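Local coordinates for carboxypeptidase Y inhibitor (Saccharomyces cerevisiae, PDB 1WPX), which inhibits carboxypeptidase Y, a serine peptidase, specifically and potently as a member of the phosphatidylethanolamine-binding protein family, at residues E23-D28 and T196-W201. Numbering follows the deposited sequence.
Sequences EDVIHD and TGVGKW
Val-25 and Val-198 make a small apolar contact between the turn that follows helix 21-24 and the first turn of helix 198-203. Both valines are buried and lie over the antiparallel sheet of this phosphatidylethanolamine-binding protein fold. Val-25 CG1 meets Val-198 CG2 at 3.5 Å, and the two side chains pass each other at a slant. In Val-25, CG1 stands anti to the backbone N (chi1 -169°), and this carries the methyl across to helix 198-203. Val-198 CG2 also lies 3.8 Å from Val-25 O. Both valines rest on Thr-95 of strand 90-96. Val-198 also touches Val-93 of the same strand and Tyr-169 of the adjacent strand 162-170.

The outer side of the contact is formed by His-27 and Gly-199. His-27 has positive phi, and its side chain points toward helix 198-203. Its ND1 donates a weak hydrogen bond back to Val-25 O, 3.1 Å long and bent to 121°. The same ND1 lies 4.3 Å from Gly-199 CA, which approaches the ring obliquely. Gly-199 meets the ring with bare backbone. Gly-197 is the N-cap residue of helix 198-203, and its O accepts the bond from Trp-201 N.

Across the contact the chemistry is van der Waals packing, with 131 Å² buried in total. The weak bond stays within 23-28; apolar packing and the common footing on Thr-95 join the turn to helix 198-203.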
ATOM      1  N   GLU B  23      13.844   7.286  20.015  1.00 52.06           N
ATOM      2  CA  GLU B  23      14.129   7.414  21.436  1.00 53.80           C
ATOM      3  C   GLU B  23      14.907   6.250  22.019  1.00 53.12           C
ATOM      4  O   GLU B  23      15.809   6.447  22.826  1.00 54.77           O
ATOM      5  CB  GLU B  23      12.826   7.600  22.219  1.00 58.00           C
ATOM      6  CG  GLU B  23      11.590   7.117  21.476  1.00 65.03           C
ATOM      7  CD  GLU B  23      11.194   8.058  20.342  1.00 69.17           C
ATOM      8  OE1 GLU B  23      10.619   7.584  19.328  1.00 68.25           O
ATOM      9  OE2 GLU B  23      11.453   9.277  20.478  1.00 71.06           O
ATOM     10  N   ASP B  24      14.564   5.036  21.616  1.00 51.33           N
ATOM     11  CA  ASP B  24      15.253   3.867  22.139  1.00 50.03           C
ATOM     12  C   ASP B  24      16.625   3.652  21.525  1.00 49.62           C
ATOM     13  O   ASP B  24      17.538   3.178  22.199  1.00 50.15           O
ATOM     14  CB  ASP B  24      14.428   2.610  21.890  1.00 49.91           C
ATOM     15  CG  ASP B  24      13.040   2.717  22.440  1.00 51.11           C
ATOM     16  OD1 ASP B  24      12.246   1.774  22.235  1.00 51.25           O
ATOM     17  OD2 ASP B  24      12.745   3.749  23.077  1.00 52.14           O
ATOM     18  N   VAL B  25      16.773   4.002  20.251  1.00 48.25           N
ATOM     19  CA  VAL B  25      18.029   3.768  19.560  1.00 46.84           C
ATOM     20  C   VAL B  25      18.825   4.989  19.127  1.00 47.52           C
ATOM     21  O   VAL B  25      19.969   5.160  19.539  1.00 49.19           O
ATOM     22  CB  VAL B  25      17.788   2.881  18.330  1.00 45.74           C
ATOM     23  CG1 VAL B  25      19.105   2.409  17.761  1.00 46.05           C
ATOM     24  CG2 VAL B  25      16.922   1.697  18.715  1.00 44.73           C
ATOM     25  N   ILE B  26      18.226   5.831  18.294  1.00 47.87           N
ATOM     26  CA  ILE B  26      18.899   7.023  17.785  1.00 47.11           C
ATOM     27  C   ILE B  26      19.081   8.131  18.823  1.00 48.47           C
ATOM     28  O   ILE B  26      20.010   8.931  18.728  1.00 48.78           O
ATOM     29  CB  ILE B  26      18.138   7.582  16.563  1.00 44.99           C
ATOM     30  CG1 ILE B  26      18.142   6.537  15.443  1.00 44.61           C
ATOM     31  CG2 ILE B  26      18.773   8.873  16.091  1.00 44.69           C
ATOM     32  CD1 ILE B  26      17.308   6.908  14.237  1.00 43.80           C
ATOM     33  N   HIS B  27      18.196   8.171  19.812  1.00 49.58           N
ATOM     34  CA  HIS B  27      18.255   9.182  20.865  1.00 50.69           C
ATOM     35  C   HIS B  27      18.207  10.621  20.348  1.00 51.99           C
ATOM     36  O   HIS B  27      18.789  11.523  20.950  1.00 53.28           O
ATOM     37  CB  HIS B  27      19.508   8.996  21.729  1.00 49.23           C
ATOM     38  CG  HIS B  27      19.473   7.775  22.593  1.00 48.58           C
ATOM     39  ND1 HIS B  27      20.158   6.621  22.281  1.00 48.91           N
ATOM     40  CD2 HIS B  27      18.820   7.523  23.751  1.00 48.51           C
ATOM     41  CE1 HIS B  27      19.931   5.709  23.211  1.00 49.03           C
ATOM     42  NE2 HIS B  27      19.121   6.231  24.115  1.00 50.41           N
ATOM     43  N   ASP B  28      17.519  10.836  19.235  1.00 52.46           N
ATOM     44  CA  ASP B  28      17.388  12.174  18.678  1.00 53.39           C
ATOM     45  C   ASP B  28      16.060  12.282  17.949  1.00 54.30           C
ATOM     46  O   ASP B  28      15.905  11.756  16.847  1.00 55.87           O
ATOM     47  CB  ASP B  28      18.528  12.472  17.710  1.00 54.47           C
ATOM     48  CG  ASP B  28      18.432  13.867  17.122  1.00 56.42           C
ATOM     49  OD1 ASP B  28      19.333  14.254  16.348  1.00 56.89           O
ATOM     50  OD2 ASP B  28      17.450  14.576  17.437  1.00 55.80           O
ATOM     51  N   THR B 196      22.376   0.540  26.154  1.00 52.99           N
ATOM     52  CA  THR B 196      23.409   1.385  25.570  1.00 52.46           C
ATOM     53  C   THR B 196      24.002   0.714  24.330  1.00 50.81           C
ATOM     54  O   THR B 196      24.221  -0.498  24.317  1.00 49.77           O
ATOM     55  CB  THR B 196      24.535   1.673  26.593  1.00 52.74           C
ATOM     56  OG1 THR B 196      25.190   0.449  26.936  1.00 55.86           O
ATOM     57  CG2 THR B 196      23.961   2.297  27.863  1.00 51.42           C
ATOM     58  N   GLY B 197      24.252   1.501  23.288  1.00 49.29           N
ATOM     59  CA  GLY B 197      24.809   0.935  22.071  1.00 47.84           C
ATOM     60  C   GLY B 197      25.207   1.942  21.005  1.00 47.12           C
ATOM     61  O   GLY B 197      26.026   2.829  21.253  1.00 47.70           O
ATOM     62  N   VAL B 198      24.623   1.805  19.816  1.00 45.49           N
ATOM     63  CA  VAL B 198      24.938   2.687  18.696  1.00 44.98           C
ATOM     64  C   VAL B 198      24.948   4.161  19.062  1.00 44.19           C
ATOM     65  O   VAL B 198      25.782   4.917  18.572  1.00 44.32           O
ATOM     66  CB  VAL B 198      23.961   2.477  17.505  1.00 43.90           C
ATOM     67  CG1 VAL B 198      23.911   1.015  17.141  1.00 45.24           C
ATOM     68  CG2 VAL B 198      22.576   2.980  17.850  1.00 42.31           C
ATOM     69  N   GLY B 199      24.022   4.570  19.922  1.00 44.37           N
ATOM     70  CA  GLY B 199      23.957   5.963  20.319  1.00 45.03           C
ATOM     71  C   GLY B 199      25.237   6.407  20.993  1.00 46.38           C
ATOM     72  O   GLY B 199      25.839   7.398  20.592  1.00 48.06           O
ATOM     73  N   LYS B 200      25.643   5.667  22.019  1.00 48.00           N
ATOM     74  CA  LYS B 200      26.858   5.950  22.777  1.00 50.26           C
ATOM     75  C   LYS B 200      28.094   5.914  21.874  1.00 50.45           C
ATOM     76  O   LYS B 200      28.855   6.884  21.795  1.00 50.50           O
ATOM     77  CB  LYS B 200      27.015   4.912  23.890  1.00 52.85           C
ATOM     78  CG  LYS B 200      28.237   5.090  24.773  1.00 56.76           C
ATOM     79  CD  LYS B 200      28.120   6.363  25.589  1.00 61.08           C
ATOM     80  CE  LYS B 200      29.183   6.443  26.673  1.00 61.75           C
ATOM     81  NZ  LYS B 200      28.978   7.665  27.507  1.00 62.98           N
ATOM     82  N   TRP B 201      28.274   4.783  21.197  1.00 48.85           N
ATOM     83  CA  TRP B 201      29.409   4.563  20.306  1.00 48.09           C
ATOM     84  C   TRP B 201      29.504   5.552  19.144  1.00 47.44           C
ATOM     85  O   TRP B 201      30.598   5.998  18.798  1.00 48.01           O
ATOM     86  CB  TRP B 201      29.355   3.138  19.748  1.00 46.83           C
ATOM     87  CG  TRP B 201      30.577   2.736  18.993  1.00 45.74           C
ATOM     88  CD1 TRP B 201      31.797   2.426  19.516  1.00 46.67           C
ATOM     89  CD2 TRP B 201      30.696   2.580  17.572  1.00 45.13           C
ATOM     90  NE1 TRP B 201      32.671   2.081  18.509  1.00 45.53           N
ATOM     91  CE2 TRP B 201      32.021   2.168  17.307  1.00 44.91           C
ATOM     92  CE3 TRP B 201      29.814   2.748  16.498  1.00 43.74           C
ATOM     93  CZ2 TRP B 201      32.483   1.923  16.012  1.00 43.81           C
ATOM     94  CZ3 TRP B 201      30.274   2.503  15.211  1.00 42.99           C
ATOM     95  CH2 TRP B 201      31.598   2.094  14.981  1.00 44.12           C
TER